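Local coordinates for protein glucoamylase (Thermoanaerobacterium thermosaccharolyticum, PDB 1LF6) that hydrolyses terminal alpha-1,4-linked glucose residues one after another from the non-reducing ends of starch-like chains, releasing beta-D-glucose, at residues L508-P511 / D512-F515; A446-A449 / A450-A453. All coordinates share one frame; numbering follows the deposited sequence.

How the interactions relate
From the N terminus, interaction 2 comes first. It ties neighbouring turns of one helix, 445-464, within the alpha-helical toroid. Some fifty residues later, interaction 1 bends the loop between strands 501-502 and 516-519 with a tight turn at the surface. Both contacts are local; they follow in series and neither nests in nor crosses the other. The centres of interactions 1 and 2 lie about 20 Å apart and their nearest atoms about 9 Å, so they do not touch directly. A sulfate ion, probably from the crystallisation liquor, binds Ser509 of interaction 1 together with Lys431 and Tyr443, the latter just ahead of the helix of interaction 2.

Interaction 1: L508-P511 / D512-F515. With SO4 (sulfate ion), chain C.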
loop_
_atom_site.group_PDB
_atom_site.type_symbol
_atom_site.label_atom_id
_atom_site.label_comp_id
_atom_site.label_asym_id
_atom_site.label_seq_id
_atom_site.Cartn_x
_atom_site.Cartn_y
_atom_site.Cartn_z
ATOM N N LEU A 508 6.387 27.189 19.741
ATOM C CA LEU A 508 7.060 27.703 20.927
ATOM C C LEU A 508 6.600 26.924 22.150
ATOM O O LEU A 508 5.953 25.885 22.028
ATOM C CB LEU A 508 6.733 29.188 21.127
ATOM C CG LEU A 508 7.189 30.161 20.038
ATOM C CD1 LEU A 508 6.736 31.571 20.395
ATOM C CD2 LEU A 508 8.699 30.110 19.899
ATOM N N SER A 509 6.925 27.442 23.328
ATOM C CA SER A 509 6.539 26.804 24.580
ATOM C C SER A 509 5.247 27.399 25.122
ATOM O O SER A 509 4.942 27.253 26.302
ATOM C CB SER A 509 7.645 26.973 25.622
ATOM O OG SER A 509 8.847 26.368 25.190
ATOM N N ASP A 510 4.492 28.073 24.259
ATOM C CA ASP A 510 3.237 28.689 24.672
ATOM C C ASP A 510 2.214 28.622 23.541
ATOM O O ASP A 510 2.295 29.366 22.567
ATOM C CB ASP A 510 3.487 30.136 25.092
ATOM C CG ASP A 510 2.215 30.858 25.482
ATOM O OD1 ASP A 510 1.244 30.188 25.894
ATOM O OD2 ASP A 510 2.195 32.102 25.390
ATOM N N PRO A 511 1.226 27.721 23.668
ATOM C CA PRO A 511 0.177 27.531 22.668
ATOM C C PRO A 511 -0.777 28.709 22.503
ATOM O O PRO A 511 -1.578 28.735 21.569
ATOM C CB PRO A 511 -0.525 26.266 23.151
ATOM C CG PRO A 511 -0.448 26.406 24.633
ATOM C CD PRO A 511 0.980 26.877 24.851
ATOM N N ASP A 512 -0.697 29.683 23.401
ATOM C CA ASP A 512 -1.566 30.849 23.302
ATOM C C ASP A 512 -0.889 31.962 22.513
ATOM O O ASP A 512 -1.547 32.882 22.036
ATOM C CB ASP A 512 -1.942 31.367 24.692
ATOM C CG ASP A 512 -2.733 30.354 25.500
ATOM O OD1 ASP A 512 -3.717 29.803 24.969
ATOM O OD2 ASP A 512 -2.370 30.117 26.672
ATOM N N ALA A 513 0.427 31.869 22.362
ATOM C CA ALA A 513 1.168 32.890 21.629
ATOM C C ALA A 513 0.941 32.796 20.130
ATOM O O ALA A 513 0.450 31.787 19.623
ATOM C CB ALA A 513 2.657 32.775 21.931
ATOM N N ASP A 514 1.292 33.871 19.433
ATOM C CA ASP A 514 1.171 33.926 17.993
ATOM C C ASP A 514 2.446 33.309 17.425
ATOM O O ASP A 514 3.531 33.507 17.964
ATOM C CB ASP A 514 1.025 35.381 17.534
ATOM C CG ASP A 514 -0.311 35.988 17.934
ATOM O OD1 ASP A 514 -0.449 37.224 17.864
ATOM O OD2 ASP A 514 -1.226 35.223 18.314
ATOM N N PHE A 515 2.307 32.544 16.349
ATOM C CA PHE A 515 3.443 31.894 15.716
ATOM C C PHE A 515 2.955 31.374 14.371
ATOM O O PHE A 515 2.070 30.523 14.308
ATOM C CB PHE A 515 3.947 30.752 16.609
ATOM C CG PHE A 515 5.216 30.105 16.125
ATOM C CD1 PHE A 515 5.176 29.072 15.195
ATOM C CD2 PHE A 515 6.454 30.518 16.612
ATOM C CE1 PHE A 515 6.346 28.459 14.759
ATOM C CE2 PHE A 515 7.632 29.912 16.178
ATOM C CZ PHE A 515 7.576 28.881 15.250
HETATM S S SO4 C . 10.865 26.355 22.381
HETATM O O1 SO4 C . 10.466 25.572 21.195
HETATM O O2 SO4 C . 12.124 27.079 22.087
HETATM O O3 SO4 C . 9.808 27.332 22.712
HETATM O O4 SO4 C . 11.072 25.452 23.529
#
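Leu508 meets Phe515 across the mouth of a surface loop that a type I beta turn, Asp510 to Ala513, folds back on itself. Its branch point leads: Leu508 CG lies 3.5 Å from Phe515 CD2, with both leucine methyls also against that ring edge atom and its neighbour CE2, the two side chains passing at a slant. Ser509 takes no part in that contact; its OG donates to O3 of the sulfate at 2.8 Å, and Lys431 and Tyr443 grip the same ion. Asp510 does double work. Its carbonyl O accepts the Ala513 N-H at 3.1 Å, closing the turn, while OD1 takes the Asp512 N-H at 3.2 Å, from above the carboxylate plane, in an Asx turn. Having CG opposite the backbone N (chi1 178°) carries the carboxylate over the turn. With an alanine here, the Asp512 N-H would probably lose its side-chain acceptor and the turn would be less firmly held. Pro511 fills the second position, where its ring holds phi (-67°) near the value of a type I turn. OD1 of Asp512 bonds to Glu492 N and Thr491 OG1, while its OD2 stands 3.7 Å from the like-charged Asp510 OD1, the two carboxylate planes 80° apart.

Interaction 2: A446-A449 / A450-A453; sequences ATMA and AEVA
The carboxylate of Glu451 is the flat group here, and its OE2 is flanked by the two residues a turn earlier. The methyl CG2 of Thr447 comes to OE2 from one side of the carboxylate plane, 3.7 Å away; CG of Met448 comes from the other side at 3.9 Å, lying closer to the plane. On that same side Met448 CA approaches OE2 to 3.6 Å. Both side chains run at a slant to that of Glu451. A chi1 of -67° sets Glu451 CG beside its backbone N, 3.3 Å from Thr447 O, and the extended chain beyond it carries the carboxylate back along the helix. Leu395 and Trp481, from helices 395-407 and 468-489, touch the same side chain and help bury it.

Beneath the side chains, four backbone bonds join residue i+4 to residue i: the N atoms of Ala450, Glu451, Val452 and Ala453 donate to the O atoms of Ala446, Thr447, Met448 and Ala449 at 2.9 to 3.1 Å. Val452 sets CG2 3.3 Å from Met448 O, against the backbone of the previous turn. Met448 bends at chi3 (78°) and packs on Ile485 and Leu488, whereas Ala450 meets Asp396, and Ala453 meets Ile403 and Val678.

Thr447 has its side chain about 4 Å from that of Glu435, probably the catalytic proton acceptor. Buried on several sides by other helices, this is regular alpha-helix, as in the helical toroid of the family 15 glycosidases.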
loop_
_atom_site.group_PDB
_atom_site.type_symbol
_atom_site.label_atom_id
_atom_site.label_comp_id
_atom_site.label_asym_id
_atom_site.label_seq_id
_atom_site.Cartn_x
_atom_site.Cartn_y
_atom_site.Cartn_z
ATOM N N ALA A 446 -0.077 14.377 19.423
ATOM C CA ALA A 446 0.046 12.993 18.971
ATOM C C ALA A 446 1.454 12.478 19.222
ATOM O O ALA A 446 1.632 11.390 19.767
ATOM C CB ALA A 446 -0.290 12.880 17.485
ATOM N N THR A 447 2.457 13.254 18.822
ATOM C CA THR A 447 3.851 12.851 19.022
ATOM C C THR A 447 4.196 12.738 20.512
ATOM O O THR A 447 4.820 11.765 20.939
ATOM C CB THR A 447 4.820 13.846 18.363
ATOM O OG1 THR A 447 4.557 13.900 16.955
ATOM C CG2 THR A 447 6.265 13.420 18.596
ATOM N N MET A 448 3.805 13.730 21.302
ATOM C CA MET A 448 4.080 13.679 22.732
ATOM C C MET A 448 3.368 12.497 23.398
ATOM O O MET A 448 3.880 11.934 24.365
ATOM C CB MET A 448 3.671 14.984 23.404
ATOM C CG MET A 448 4.579 16.155 23.039
ATOM S SD MET A 448 4.182 17.615 23.981
ATOM C CE MET A 448 4.960 17.233 25.540
ATOM N N ALA A 449 2.194 12.130 22.886
ATOM C CA ALA A 449 1.456 10.998 23.439
ATOM C C ALA A 449 2.289 9.743 23.233
ATOM O O ALA A 449 2.409 8.901 24.130
ATOM C CB ALA A 449 0.095 10.843 22.748
ATOM N N ALA A 450 2.862 9.623 22.039
ATOM C CA ALA A 450 3.701 8.479 21.697
ATOM C C ALA A 450 4.951 8.447 22.568
ATOM O O ALA A 450 5.382 7.373 22.989
ATOM C CB ALA A 450 4.098 8.541 20.223
ATOM N N GLU A 451 5.529 9.622 22.830
ATOM C CA GLU A 451 6.733 9.721 23.651
ATOM C C GLU A 451 6.480 9.322 25.101
ATOM O O GLU A 451 7.324 8.670 25.723
ATOM C CB GLU A 451 7.311 11.145 23.607
ATOM C CG GLU A 451 7.852 11.557 22.235
ATOM C CD GLU A 451 8.419 12.960 22.224
ATOM O OE1 GLU A 451 9.636 13.117 22.459
ATOM O OE2 GLU A 451 7.645 13.914 21.991
ATOM N N VAL A 452 5.336 9.731 25.643
ATOM C CA VAL A 452 4.976 9.394 27.023
ATOM C C VAL A 452 4.731 7.885 27.141
ATOM O O VAL A 452 5.223 7.238 28.062
ATOM C CB VAL A 452 3.698 10.149 27.482
ATOM C CG1 VAL A 452 3.201 9.577 28.812
ATOM C CG2 VAL A 452 4.001 11.635 27.638
ATOM N N ALA A 453 3.958 7.338 26.205
ATOM C CA ALA A 453 3.664 5.909 26.194
ATOM C C ALA A 453 4.954 5.101 26.025
ATOM O O ALA A 453 5.186 4.115 26.730
ATOM C CB ALA A 453 2.702 5.588 25.067
#